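Local atomic coordinates of FAD:protein FMN transferase (PDB entry 6NXI), a protein that probably transfers the FMN moiety of FAD, with magnesium as cofactor, onto a threonine hydroxyl of a target flavoprotein. Residues L10-I21 with Q36-N47; K158-D167 with V179-L187. All coordinates share one frame; numbering follows the deposited sequence. Where two conformers were deposited one is given.

Overall arrangement
From the N terminus, the chain makes the hairpin of strands 7-14 and 17-24 and then returns as helix 32-50 to cover one face of it; contact 1 closes this short excursion. Contact 2 comes wholly later: helix 157-171 is followed by the hairpin of strands 177-181 and 184-188, which folds back onto it. The two closures are therefore in series, neither enclosing the other. They meet in the large antiparallel sheet, where strands 17-24 and 177-181 are neighbours and backbone bonds pair Asn20 with Glu180 and Thr18 with Gly182. Both hairpin turns face FAD, contact 1 at the flavin and contact 2 at the pyrophosphate.

Contact 1. Residues L10-I21 with Q36-N47; sequences LSGPTMGTTYNI and QTEIDRLLEEVN. With FAD (flavin-adenine dinucleotide), chain B.
Tyr19 reaches from the hairpin to the helix and ends in a chain of polar bonds. Its hydroxyl donates to Asp40 OD1, 2.6 Å from Tyr19 OH and near the ring plane, and accepts a nearly straight bond from Gln36 NE2 (168°), so two helix residues fix the phenol. The ring reaches them with CG wedged between the backbone N and the carbonyl carbon (chi1 67°). At the turn, Asn47 ND2 donates a bent bond (136°) to Thr14 OG1, 2.9 Å away, and a second to Leu43 O one helical turn back; an amide with two N-H groups suits this double duty. Water bridges Thr14 OG1 to Glu44 OE1, and another joins Pro13 O to Asp40 OD1.

Alongside this polar row runs an apolar one. Ile39 CG2 sits 3.7 Å from Ile21 CD1, and Leu43 CD1 packs against Tyr19 CD1 at 3.7 Å. Met15, extended beyond CG, brings CE to 3.7 Å from Val46 CG1, while its SD lies beside the flavin's dimethyl end. Met15 O approaches FAD N10 at 3.1 Å, and Asn47 OD1 is close to FAD C6, so the type I' turn Thr14-Thr17 and the helix both line the flavin pocket.

Helix 32-50 covers one face of the large sheet at its end, over strands 7-14 and 17-24, where Leu43 also touches Val165 of helix 157-171 and Ile181 of strand 177-181.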
loop_
_atom_site.group_PDB
_atom_site.type_symbol
_atom_site.label_atom_id
_atom_site.label_comp_id
_atom_site.label_asym_id
_atom_site.label_seq_id
_atom_site.Cartn_x
_atom_site.Cartn_y
_atom_site.Cartn_z
ATOM N N LEU A 10 8.977 -2.522 19.281
ATOM C CA LEU A 10 8.375 -1.197 19.442
ATOM C C LEU A 10 7.012 -1.167 18.752
ATOM O O LEU A 10 6.872 -1.764 17.681
ATOM C CB LEU A 10 9.292 -0.180 18.773
ATOM C CG LEU A 10 10.736 -0.157 19.265
ATOM C CD1 LEU A 10 11.503 0.894 18.505
ATOM C CD2 LEU A 10 10.829 0.088 20.767
ATOM N N SER A 11 6.052 -0.495 19.349
ATOM C CA SER A 11 4.701 -0.384 18.748
ATOM C C SER A 11 4.183 1.016 19.007
ATOM O O SER A 11 4.516 1.622 20.049
ATOM C CB SER A 11 3.794 -1.433 19.304
ATOM O OG SER A 11 2.600 -1.511 18.553
ATOM N N GLY A 12 3.403 1.517 18.075
ATOM C CA GLY A 12 2.683 2.766 18.278
ATOM C C GLY A 12 1.701 3.044 17.164
ATOM O O GLY A 12 1.539 2.261 16.252
ATOM N N PRO A 13 1.023 4.208 17.237
ATOM C CA PRO A 13 -0.023 4.562 16.297
ATOM C C PRO A 13 0.538 5.360 15.119
ATOM O O PRO A 13 1.375 6.226 15.290
ATOM C CB PRO A 13 -0.915 5.500 17.141
ATOM C CG PRO A 13 0.071 6.229 18.038
ATOM C CD PRO A 13 1.190 5.230 18.286
ATOM N N THR A 14 0.027 5.052 13.940
ATOM C CA THR A 14 0.263 5.857 12.706
ATOM C C THR A 14 -0.800 5.509 11.667
ATOM O O THR A 14 -1.167 4.348 11.556
ATOM C CB THR A 14 1.698 5.666 12.178
ATOM O OG1 THR A 14 2.030 6.765 11.316
ATOM C CG2 THR A 14 1.906 4.371 11.428
ATOM N N MET A 15 -1.135 6.502 10.847
ATOM C CA MET A 15 -1.924 6.330 9.599
ATOM C C MET A 15 -3.233 5.582 9.864
ATOM O O MET A 15 -3.640 4.789 8.980
ATOM C CB MET A 15 -1.098 5.571 8.581
ATOM C CG MET A 15 0.240 6.254 8.265
ATOM S SD MET A 15 1.187 5.348 7.056
ATOM C CE MET A 15 2.813 6.026 7.332
ATOM N N GLY A 16 -3.837 5.790 11.027
ATOM C CA GLY A 16 -5.155 5.185 11.314
ATOM C C GLY A 16 -4.989 3.752 11.756
ATOM O O GLY A 16 -5.983 3.030 11.887
ATOM N N THR A 17 -3.741 3.317 11.917
ATOM C CA THR A 17 -3.455 1.898 12.275
ATOM C C THR A 17 -2.353 1.902 13.348
ATOM O O THR A 17 -2.166 2.923 14.033
ATOM C CB THR A 17 -3.202 1.026 11.027
ATOM O OG1 THR A 17 -2.990 -0.376 11.330
ATOM C CG2 THR A 17 -2.063 1.506 10.152
ATOM N N THR A 18 -1.582 0.826 13.372
ATOM C CA THR A 18 -0.460 0.665 14.321
ATOM C C THR A 18 0.737 0.140 13.546
ATOM O O THR A 18 0.624 -0.545 12.488
ATOM C CB THR A 18 -0.778 -0.279 15.497
ATOM O OG1 THR A 18 -1.005 -1.531 14.857
ATOM C CG2 THR A 18 -1.916 0.214 16.360
ATOM N N TYR A 19 1.906 0.530 14.023
ATOM C CA TYR A 19 3.169 -0.063 13.561
ATOM C C TYR A 19 3.715 -1.016 14.632
ATOM O O TYR A 19 3.432 -0.897 15.841
ATOM C CB TYR A 19 4.213 1.002 13.238
ATOM C CG TYR A 19 4.748 1.804 14.395
ATOM C CD1 TYR A 19 4.288 3.083 14.657
ATOM C CD2 TYR A 19 5.799 1.327 15.166
ATOM C CE1 TYR A 19 4.809 3.832 15.701
ATOM C CE2 TYR A 19 6.301 2.046 16.232
ATOM C CZ TYR A 19 5.797 3.307 16.503
ATOM O OH TYR A 19 6.328 4.049 17.525
ATOM N N ASN A 20 4.502 -1.951 14.146
ATOM C CA ASN A 20 5.216 -2.951 14.961
ATOM C C ASN A 20 6.603 -3.082 14.372
ATOM O O ASN A 20 6.737 -3.444 13.217
ATOM C CB ASN A 20 4.523 -4.288 15.023
ATOM C CG ASN A 20 3.245 -4.226 15.811
ATOM O OD1 ASN A 20 3.259 -4.092 17.043
ATOM N ND2 ASN A 20 2.137 -4.346 15.083
ATOM N N ILE A 21 7.605 -2.737 15.151
ATOM C CA ILE A 21 9.001 -2.834 14.696
ATOM C C ILE A 21 9.684 -3.822 15.637
ATOM O O ILE A 21 9.591 -3.638 16.854
ATOM C CB ILE A 21 9.637 -1.455 14.646
ATOM C CG1 ILE A 21 8.902 -0.625 13.580
ATOM C CG2 ILE A 21 11.149 -1.577 14.411
ATOM C CD1 ILE A 21 9.043 0.821 13.756
ATOM N N GLN A 36 12.685 4.913 19.066
ATOM C CA GLN A 36 11.228 5.087 18.891
ATOM C C GLN A 36 10.893 6.560 18.702
ATOM O O GLN A 36 9.988 6.905 17.952
ATOM C CB GLN A 36 10.441 4.559 20.084
ATOM C CG GLN A 36 8.941 4.505 19.822
ATOM C CD GLN A 36 8.252 3.467 20.680
ATOM O OE1 GLN A 36 8.674 3.207 21.798
ATOM N NE2 GLN A 36 7.152 2.923 20.192
ATOM N N THR A 37 11.637 7.412 19.392
ATOM C CA THR A 37 11.391 8.866 19.284
ATOM C C THR A 37 11.587 9.312 17.828
ATOM O O THR A 37 10.754 10.080 17.306
ATOM C CB THR A 37 12.286 9.630 20.266
ATOM O OG1 THR A 37 11.932 9.340 21.623
ATOM C CG2 THR A 37 12.128 11.116 20.040
ATOM N N GLU A 38 12.632 8.857 17.165
ATOM C CA GLU A 38 12.886 9.278 15.771
ATOM C C GLU A 38 11.905 8.572 14.840
ATOM O O GLU A 38 11.437 9.170 13.893
ATOM C CB GLU A 38 14.326 9.010 15.382
ATOM C CG GLU A 38 14.644 9.530 13.998
ATOM C CD GLU A 38 14.415 11.001 13.724
ATOM O OE1 GLU A 38 14.150 11.811 14.660
ATOM O OE2 GLU A 38 14.499 11.352 12.551
ATOM N N ILE A 39 11.608 7.305 15.115
ATOM C CA ILE A 39 10.628 6.578 14.274
ATOM C C ILE A 39 9.298 7.322 14.322
ATOM O O ILE A 39 8.677 7.526 13.282
ATOM C CB ILE A 39 10.491 5.124 14.757
ATOM C CG1 ILE A 39 11.763 4.365 14.386
ATOM C CG2 ILE A 39 9.221 4.506 14.178
ATOM C CD1 ILE A 39 11.893 3.061 15.143
ATOM N N ASP A 40 8.837 7.711 15.502
ATOM C CA ASP A 40 7.577 8.483 15.618
ATOM C C ASP A 40 7.686 9.795 14.825
ATOM O O ASP A 40 6.717 10.167 14.182
ATOM C CB ASP A 40 7.174 8.669 17.071
ATOM C CG ASP A 40 6.658 7.380 17.685
ATOM O OD1 ASP A 40 6.119 6.555 16.917
ATOM O OD2 ASP A 40 6.769 7.241 18.914
ATOM N N ARG A 41 8.805 10.504 14.887
ATOM C CA ARG A 41 8.964 11.786 14.143
ATOM C C ARG A 41 8.879 11.531 12.630
ATOM O O ARG A 41 8.226 12.368 11.874
ATOM C CB ARG A 41 10.296 12.441 14.523
ATOM C CG ARG A 41 10.413 13.892 14.067
ATOM C CD ARG A 41 11.837 14.412 14.060
ATOM N NE ARG A 41 12.632 13.759 13.037
ATOM C CZ ARG A 41 12.570 14.012 11.738
ATOM N NH1 ARG A 41 11.834 15.010 11.280
ATOM N NH2 ARG A 41 13.304 13.304 10.905
ATOM N N LEU A 42 9.535 10.464 12.150
ATOM C CA LEU A 42 9.584 10.163 10.698
ATOM C C LEU A 42 8.155 9.841 10.267
ATOM O O LEU A 42 7.785 10.253 9.192
ATOM C CB LEU A 42 10.576 9.032 10.427
ATOM C CG LEU A 42 12.046 9.418 10.569
ATOM C CD1 LEU A 42 12.906 8.181 10.677
ATOM C CD2 LEU A 42 12.498 10.261 9.388
ATOM N N LEU A 43 7.443 9.036 11.041
ATOM C CA LEU A 43 6.083 8.629 10.605
ATOM C C LEU A 43 5.101 9.816 10.687
ATOM O O LEU A 43 4.202 9.917 9.818
ATOM C CB LEU A 43 5.642 7.410 11.415
ATOM C CG LEU A 43 6.399 6.143 11.079
ATOM C CD1 LEU A 43 5.986 5.025 12.031
ATOM C CD2 LEU A 43 6.203 5.737 9.636
ATOM N N GLU A 44 5.223 10.665 11.697
ATOM C CA GLU A 44 4.421 11.906 11.786
ATOM C C GLU A 44 4.698 12.768 10.564
ATOM O O GLU A 44 3.760 13.279 10.019
ATOM C CB GLU A 44 4.690 12.628 13.099
ATOM C CG GLU A 44 3.861 12.011 14.202
ATOM C CD GLU A 44 2.388 12.211 13.915
ATOM O OE1 GLU A 44 1.694 11.231 13.570
ATOM O OE2 GLU A 44 1.944 13.385 13.977
ATOM N N GLU A 45 5.955 12.874 10.130
ATOM C CA GLU A 45 6.275 13.600 8.874
ATOM C C GLU A 45 5.537 12.969 7.680
ATOM O O GLU A 45 5.067 13.681 6.820
ATOM C CB GLU A 45 7.783 13.636 8.674
ATOM C CG GLU A 45 8.230 14.399 7.433
ATOM C CD GLU A 45 9.748 14.526 7.393
ATOM O OE1 GLU A 45 10.436 13.479 7.478
ATOM O OE2 GLU A 45 10.238 15.700 7.336
ATOM N N VAL A 46 5.546 11.638 7.555
ATOM C CA VAL A 46 4.845 11.013 6.404
ATOM C C VAL A 46 3.379 11.450 6.448
ATOM O O VAL A 46 2.781 11.696 5.378
ATOM C CB VAL A 46 4.980 9.489 6.450
ATOM C CG1 VAL A 46 4.116 8.861 5.395
ATOM C CG2 VAL A 46 6.422 8.998 6.284
ATOM N N ASN A 47 2.800 11.429 7.638
ATOM C CA ASN A 47 1.370 11.812 7.807
ATOM C C ASN A 47 1.175 13.298 7.464
ATOM O O ASN A 47 0.231 13.653 6.744
ATOM C CB ASN A 47 0.871 11.491 9.205
ATOM C CG ASN A 47 0.546 10.026 9.413
ATOM O OD1 ASN A 47 -0.570 9.613 9.066
ATOM N ND2 ASN A 47 1.508 9.257 9.899
HETATM P PA FAD B . -4.422 -0.898 -0.170
HETATM O O1A FAD B . -5.088 -2.134 -0.660
HETATM O O2A FAD B . -2.949 -0.840 -0.090
HETATM O O5B FAD B . -4.922 0.363 -1.015
HETATM C C5B FAD B . -6.339 0.657 -0.887
HETATM C C4B FAD B . -6.569 2.126 -0.631
HETATM O O4B FAD B . -6.072 2.952 -1.712
HETATM C C3B FAD B . -8.056 2.453 -0.503
HETATM O O3B FAD B . -8.449 2.391 0.869
HETATM C C2B FAD B . -8.158 3.856 -1.114
HETATM O O2B FAD B . -7.806 4.847 -0.175
HETATM C C1B FAD B . -7.108 3.792 -2.216
HETATM N N9A FAD B . -7.536 3.246 -3.486
HETATM C C8A FAD B . -8.679 2.487 -3.777
HETATM N N7A FAD B . -8.668 2.050 -5.012
HETATM C C5A FAD B . -7.526 2.562 -5.595
HETATM C C6A FAD B . -7.006 2.461 -6.894
HETATM N N6A FAD B . -7.556 1.723 -7.876
HETATM N N1A FAD B . -5.816 3.055 -7.112
HETATM C C2A FAD B . -5.257 3.778 -6.121
HETATM N N3A FAD B . -5.655 3.939 -4.852
HETATM C C4A FAD B . -6.821 3.300 -4.660
HETATM N N1 FAD B . -7.085 6.167 7.984
HETATM C C2 FAD B . -7.812 6.806 8.965
HETATM O O2 FAD B . -8.909 6.336 9.340
HETATM N N3 FAD B . -7.358 7.931 9.574
HETATM C C4 FAD B . -6.165 8.516 9.238
HETATM O O4 FAD B . -5.799 9.549 9.783
HETATM C C4X FAD B . -5.388 7.896 8.204
HETATM N N5 FAD B . -4.244 8.442 7.848
HETATM C C5X FAD B . -3.520 7.836 6.848
HETATM C C6 FAD B . -2.304 8.417 6.435
HETATM C C7 FAD B . -1.515 7.874 5.443
HETATM C C7M FAD B . -0.219 8.548 5.054
HETATM C C8 FAD B . -1.941 6.671 4.830
HETATM C C8M FAD B . -1.138 6.027 3.730
HETATM C C9 FAD B . -3.147 6.086 5.227
HETATM C C9A FAD B . -3.949 6.638 6.236
HETATM N N10 FAD B . -5.174 6.092 6.638
HETATM C C10 FAD B . -5.932 6.694 7.628
HETATM C "C1'" FAD B . -5.632 4.805 6.071
HETATM C "C2'" FAD B . -6.207 4.898 4.703
HETATM O "O2'" FAD B . -7.393 5.686 4.712
HETATM C "C3'" FAD B . -6.554 3.484 4.207
HETATM O "O3'" FAD B . -7.544 2.864 4.996
HETATM C "C4'" FAD B . -5.389 2.512 4.223
HETATM O "O4'" FAD B . -4.213 3.187 3.806
HETATM C "C5'" FAD B . -5.682 1.271 3.403
HETATM O "O5'" FAD B . -4.456 0.505 3.302
HETATM P P FAD B . -4.515 -0.977 2.749
HETATM O O1P FAD B . -5.614 -1.732 3.348
HETATM O O2P FAD B . -3.064 -1.397 2.830
HETATM O O3P FAD B . -4.979 -0.630 1.270
HETATM O O HOH W 1 6.750 0.367 22.085
HETATM O O HOH W 2 3.899 7.858 15.275
HETATM O O HOH W 3 2.772 8.828 12.953
#

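Contact 2. Residues K158-D167 with V179-L187; sequences KGWGVDVVAD and VEIGGEIRL. With MG (magnesium ion), chain D; FAD (flavin-adenine dinucleotide), chain B.
Val162 is the central bump of the helix, pressed into a hollow between the two strands of the hairpin. Val162 CG1 lies 3.3 Å from Arg186 CB, while Val162 CG2 slides past Ile181 CG1 at 3.7 Å. The beta-branch sets each methyl against both strands, CG1 at Val179 and Arg186 and CG2 at Ile181 and Glu184, so valine suits this place. Ile181 answers in kind: its CD1 lies over the helix backbone at Gly161, where the lack of a side chain lets the strand residue come close. Farther along, Val179 fits between Val165 and Ala166, the small alanine giving a shallow seat.

Arg186 closes this end. Its CG anti to the backbone N (chi1 -176°) and its extended chain to NE carry the guanidinium alongside the helix, one face over Ala166 CB. Arg186 NH1 binds Asp163 OD1 at 2.9 Å, from above the carboxylate plane; the two planes are 74° apart. Asp163 is also held by Ser264, Cys265 and Met266, and Asp167 adds a long, tentative salt bridge.

At the opposite end, in the conformer described, Lys158 bends at chi3 (70°), letting Lys158 NZ donate hydrogen bonds to Gly182 O (2.8 Å) in the type I' turn and to FAD O2P (2.9 Å). Glu184 OE1 binds one of the two magnesium ions at 2.3 Å, together with FAD O2A and O2P, two waters and Asp269, while its OE2 accepts from Thr224 N. The metal and the lysine thus share O2P, which probably offsets the pyrophosphate's negative charge and is consistent with polarising the FMN-side phosphate for transfer.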
loop_
_atom_site.group_PDB
_atom_site.type_symbol
_atom_site.label_atom_id
_atom_site.label_comp_id
_atom_site.label_asym_id
_atom_site.label_seq_id
_atom_site.Cartn_x
_atom_site.Cartn_y
_atom_site.Cartn_z
ATOM N N LYS A 158 1.810 4.080 2.908
ATOM C CA LYS A 158 2.112 3.157 4.029
ATOM C C LYS A 158 3.454 2.444 3.751
ATOM O O LYS A 158 4.301 2.401 4.639
ATOM C CB LYS A 158 0.968 2.170 4.221
ATOM C CG LYS A 158 0.721 1.680 5.627
ATOM C CD LYS A 158 -0.730 1.194 5.777
ATOM C CE LYS A 158 -0.944 -0.085 5.013
ATOM N NZ LYS A 158 -2.105 -0.847 5.508
ATOM N N GLY A 159 3.621 1.857 2.570
ATOM C CA GLY A 159 4.867 1.228 2.098
ATOM C C GLY A 159 5.991 2.217 2.196
ATOM O O GLY A 159 7.076 1.850 2.602
ATOM N N TRP A 160 5.736 3.474 1.798
ATOM C CA TRP A 160 6.764 4.534 1.915
ATOM C C TRP A 160 7.195 4.664 3.377
ATOM O O TRP A 160 8.442 4.703 3.617
ATOM C CB TRP A 160 6.228 5.875 1.376
ATOM C CG TRP A 160 7.212 6.984 1.605
ATOM C CD1 TRP A 160 7.083 7.981 2.518
ATOM C CD2 TRP A 160 8.456 7.233 0.908
ATOM N NE1 TRP A 160 8.164 8.819 2.454
ATOM C CE2 TRP A 160 9.029 8.377 1.497
ATOM C CE3 TRP A 160 9.146 6.605 -0.133
ATOM C CZ2 TRP A 160 10.247 8.888 1.067
ATOM C CZ3 TRP A 160 10.355 7.092 -0.555
ATOM C CH2 TRP A 160 10.911 8.222 0.060
ATOM N N GLY A 161 6.249 4.746 4.333
ATOM C CA GLY A 161 6.618 4.888 5.768
ATOM C C GLY A 161 7.482 3.686 6.204
ATOM O O GLY A 161 8.472 3.863 6.915
ATOM N N VAL A 162 7.149 2.489 5.725
ATOM C CA VAL A 162 7.921 1.264 6.054
ATOM C C VAL A 162 9.356 1.416 5.554
ATOM O O VAL A 162 10.296 1.220 6.341
ATOM C CB VAL A 162 7.274 -0.002 5.496
ATOM C CG1 VAL A 162 8.239 -1.185 5.584
ATOM C CG2 VAL A 162 5.945 -0.282 6.189
ATOM N N ASP A 163 9.514 1.924 4.320
ATOM C CA ASP A 163 10.858 2.127 3.745
ATOM C C ASP A 163 11.601 3.186 4.538
ATOM O O ASP A 163 12.843 3.043 4.740
ATOM C CB ASP A 163 10.755 2.498 2.273
ATOM C CG ASP A 163 10.337 1.388 1.339
ATOM O OD1 ASP A 163 10.542 0.190 1.670
ATOM O OD2 ASP A 163 9.854 1.718 0.258
ATOM N N VAL A 164 10.940 4.292 4.867
ATOM C CA VAL A 164 11.589 5.390 5.645
ATOM C C VAL A 164 12.112 4.848 6.985
ATOM O O VAL A 164 13.289 5.107 7.336
ATOM C CB VAL A 164 10.613 6.564 5.834
ATOM C CG1 VAL A 164 11.098 7.510 6.903
ATOM C CG2 VAL A 164 10.379 7.253 4.498
ATOM N N VAL A 165 11.313 4.067 7.676
ATOM C CA VAL A 165 11.745 3.492 8.984
ATOM C C VAL A 165 12.876 2.466 8.787
ATOM O O VAL A 165 13.854 2.463 9.588
ATOM C CB VAL A 165 10.550 2.933 9.747
ATOM C CG1 VAL A 165 10.972 2.080 10.926
ATOM C CG2 VAL A 165 9.565 4.047 10.110
ATOM N N ALA A 166 12.777 1.613 7.780
ATOM C CA ALA A 166 13.804 0.569 7.483
ATOM C C ALA A 166 15.120 1.293 7.214
ATOM O O ALA A 166 16.175 0.911 7.780
ATOM C CB ALA A 166 13.375 -0.346 6.369
ATOM N N ASP A 167 15.088 2.384 6.436
ATOM C CA ASP A 167 16.344 3.122 6.146
ATOM C C ASP A 167 16.883 3.780 7.406
ATOM O O ASP A 167 18.123 3.800 7.558
ATOM C CB ASP A 167 16.146 4.199 5.088
ATOM C CG ASP A 167 15.877 3.657 3.703
ATOM O OD1 ASP A 167 15.994 2.440 3.487
ATOM O OD2 ASP A 167 15.568 4.476 2.840
ATOM N N VAL A 179 10.022 -4.336 9.997
ATOM C CA VAL A 179 9.193 -3.123 10.112
ATOM C C VAL A 179 7.814 -3.465 9.552
ATOM O O VAL A 179 7.785 -3.899 8.394
ATOM C CB VAL A 179 9.821 -1.973 9.326
ATOM C CG1 VAL A 179 8.919 -0.779 9.320
ATOM C CG2 VAL A 179 11.215 -1.650 9.880
ATOM N N GLU A 180 6.745 -3.281 10.316
ATOM C CA GLU A 180 5.370 -3.595 9.851
ATOM C C GLU A 180 4.456 -2.406 10.180
ATOM O O GLU A 180 4.457 -1.936 11.326
ATOM C CB GLU A 180 4.906 -4.902 10.495
ATOM C CG GLU A 180 3.473 -5.283 10.121
ATOM C CD GLU A 180 2.447 -4.875 11.143
ATOM O OE1 GLU A 180 2.584 -5.297 12.325
ATOM O OE2 GLU A 180 1.572 -4.067 10.817
ATOM N N ILE A 181 3.802 -1.846 9.171
ATOM C CA ILE A 181 2.767 -0.797 9.369
ATOM C C ILE A 181 1.481 -1.222 8.679
ATOM O O ILE A 181 1.482 -1.428 7.486
ATOM C CB ILE A 181 3.249 0.542 8.817
ATOM C CG1 ILE A 181 4.600 0.965 9.396
ATOM C CG2 ILE A 181 2.202 1.593 9.056
ATOM C CD1 ILE A 181 5.127 2.270 8.765
ATOM N N GLY A 182 0.421 -1.412 9.457
ATOM C CA GLY A 182 -0.862 -1.835 8.905
ATOM C C GLY A 182 -0.721 -3.056 8.011
ATOM O O GLY A 182 -1.365 -3.102 6.929
ATOM N N GLY A 183 0.195 -3.985 8.305
ATOM C CA GLY A 183 0.344 -5.220 7.540
ATOM C C GLY A 183 1.351 -5.160 6.404
ATOM O O GLY A 183 1.701 -6.248 5.891
ATOM N N GLU A 184 1.828 -3.970 6.020
ATOM C CA GLU A 184 2.894 -3.842 5.003
ATOM C C GLU A 184 4.220 -4.025 5.750
ATOM O O GLU A 184 4.339 -3.481 6.887
ATOM C CB GLU A 184 2.889 -2.450 4.379
ATOM C CG GLU A 184 2.120 -2.394 3.059
ATOM C CD GLU A 184 0.749 -3.032 3.003
ATOM O OE1 GLU A 184 -0.249 -2.281 3.027
ATOM O OE2 GLU A 184 0.658 -4.324 2.980
ATOM N N ILE A 185 5.098 -4.852 5.203
ATOM C CA ILE A 185 6.300 -5.323 5.923
ATOM C C ILE A 185 7.572 -5.082 5.129
ATOM O O ILE A 185 7.633 -5.259 3.912
ATOM C CB ILE A 185 6.122 -6.807 6.266
ATOM C CG1 ILE A 185 4.903 -7.022 7.146
ATOM C CG2 ILE A 185 7.407 -7.337 6.873
ATOM C CD1 ILE A 185 4.553 -8.497 7.305
ATOM N N ARG A 186 8.637 -4.797 5.847
ATOM C CA ARG A 186 9.978 -4.899 5.260
ATOM C C ARG A 186 10.917 -5.584 6.252
ATOM O O ARG A 186 10.869 -5.229 7.444
ATOM C CB ARG A 186 10.517 -3.533 4.863
ATOM C CG ARG A 186 11.854 -3.640 4.168
ATOM C CD ARG A 186 12.093 -2.404 3.314
ATOM N NE ARG A 186 13.513 -2.271 3.104
ATOM C CZ ARG A 186 14.096 -1.192 2.620
ATOM N NH1 ARG A 186 13.375 -0.116 2.330
ATOM N NH2 ARG A 186 15.423 -1.202 2.472
ATOM N N LEU A 187 11.719 -6.512 5.749
ATOM C CA LEU A 187 12.574 -7.389 6.578
ATOM C C LEU A 187 14.034 -7.253 6.193
ATOM O O LEU A 187 14.347 -7.057 5.001
ATOM C CB LEU A 187 12.196 -8.841 6.303
ATOM C CG LEU A 187 10.744 -9.235 6.428
ATOM C CD1 LEU A 187 10.552 -10.682 5.999
ATOM C CD2 LEU A 187 10.274 -8.978 7.868
HETATM MG MG MG D . -1.442 -1.176 1.417
HETATM P PA FAD B . -4.422 -0.898 -0.170
HETATM O O1A FAD B . -5.088 -2.134 -0.660
HETATM O O2A FAD B . -2.949 -0.840 -0.090
HETATM O O5B FAD B . -4.922 0.363 -1.015
HETATM C C5B FAD B . -6.339 0.657 -0.887
HETATM C C4B FAD B . -6.569 2.126 -0.631
HETATM O O4B FAD B . -6.072 2.952 -1.712
HETATM C C3B FAD B . -8.056 2.453 -0.503
HETATM O O3B FAD B . -8.449 2.391 0.869
HETATM C C2B FAD B . -8.158 3.856 -1.114
HETATM O O2B FAD B . -7.806 4.847 -0.175
HETATM C C1B FAD B . -7.108 3.792 -2.216
HETATM N N9A FAD B . -7.536 3.246 -3.486
HETATM C C8A FAD B . -8.679 2.487 -3.777
HETATM N N7A FAD B . -8.668 2.050 -5.012
HETATM C C5A FAD B . -7.526 2.562 -5.595
HETATM C C6A FAD B . -7.006 2.461 -6.894
HETATM N N6A FAD B . -7.556 1.723 -7.876
HETATM N N1A FAD B . -5.816 3.055 -7.112
HETATM C C2A FAD B . -5.257 3.778 -6.121
HETATM N N3A FAD B . -5.655 3.939 -4.852
HETATM C C4A FAD B . -6.821 3.300 -4.660
HETATM N N1 FAD B . -7.085 6.167 7.984
HETATM C C2 FAD B . -7.812 6.806 8.965
HETATM O O2 FAD B . -8.909 6.336 9.340
HETATM N N3 FAD B . -7.358 7.931 9.574
HETATM C C4 FAD B . -6.165 8.516 9.238
HETATM O O4 FAD B . -5.799 9.549 9.783
HETATM C C4X FAD B . -5.388 7.896 8.204
HETATM N N5 FAD B . -4.244 8.442 7.848
HETATM C C5X FAD B . -3.520 7.836 6.848
HETATM C C6 FAD B . -2.304 8.417 6.435
HETATM C C7 FAD B . -1.515 7.874 5.443
HETATM C C7M FAD B . -0.219 8.548 5.054
HETATM C C8 FAD B . -1.941 6.671 4.830
HETATM C C8M FAD B . -1.138 6.027 3.730
HETATM C C9 FAD B . -3.147 6.086 5.227
HETATM C C9A FAD B . -3.949 6.638 6.236
HETATM N N10 FAD B . -5.174 6.092 6.638
HETATM C C10 FAD B . -5.932 6.694 7.628
HETATM C "C1'" FAD B . -5.632 4.805 6.071
HETATM C "C2'" FAD B . -6.207 4.898 4.703
HETATM O "O2'" FAD B . -7.393 5.686 4.712
HETATM C "C3'" FAD B . -6.554 3.484 4.207
HETATM O "O3'" FAD B . -7.544 2.864 4.996
HETATM C "C4'" FAD B . -5.389 2.512 4.223
HETATM O "O4'" FAD B . -4.213 3.187 3.806
HETATM C "C5'" FAD B . -5.682 1.271 3.403
HETATM O "O5'" FAD B . -4.456 0.505 3.302
HETATM P P FAD B . -4.515 -0.977 2.749
HETATM O O1P FAD B . -5.614 -1.732 3.348
HETATM O O2P FAD B . -3.064 -1.397 2.830
HETATM O O3P FAD B . -4.979 -0.630 1.270
HETATM O O HOH W 4 -1.057 1.120 1.829
HETATM O O HOH W 5 -1.292 -3.368 0.054
#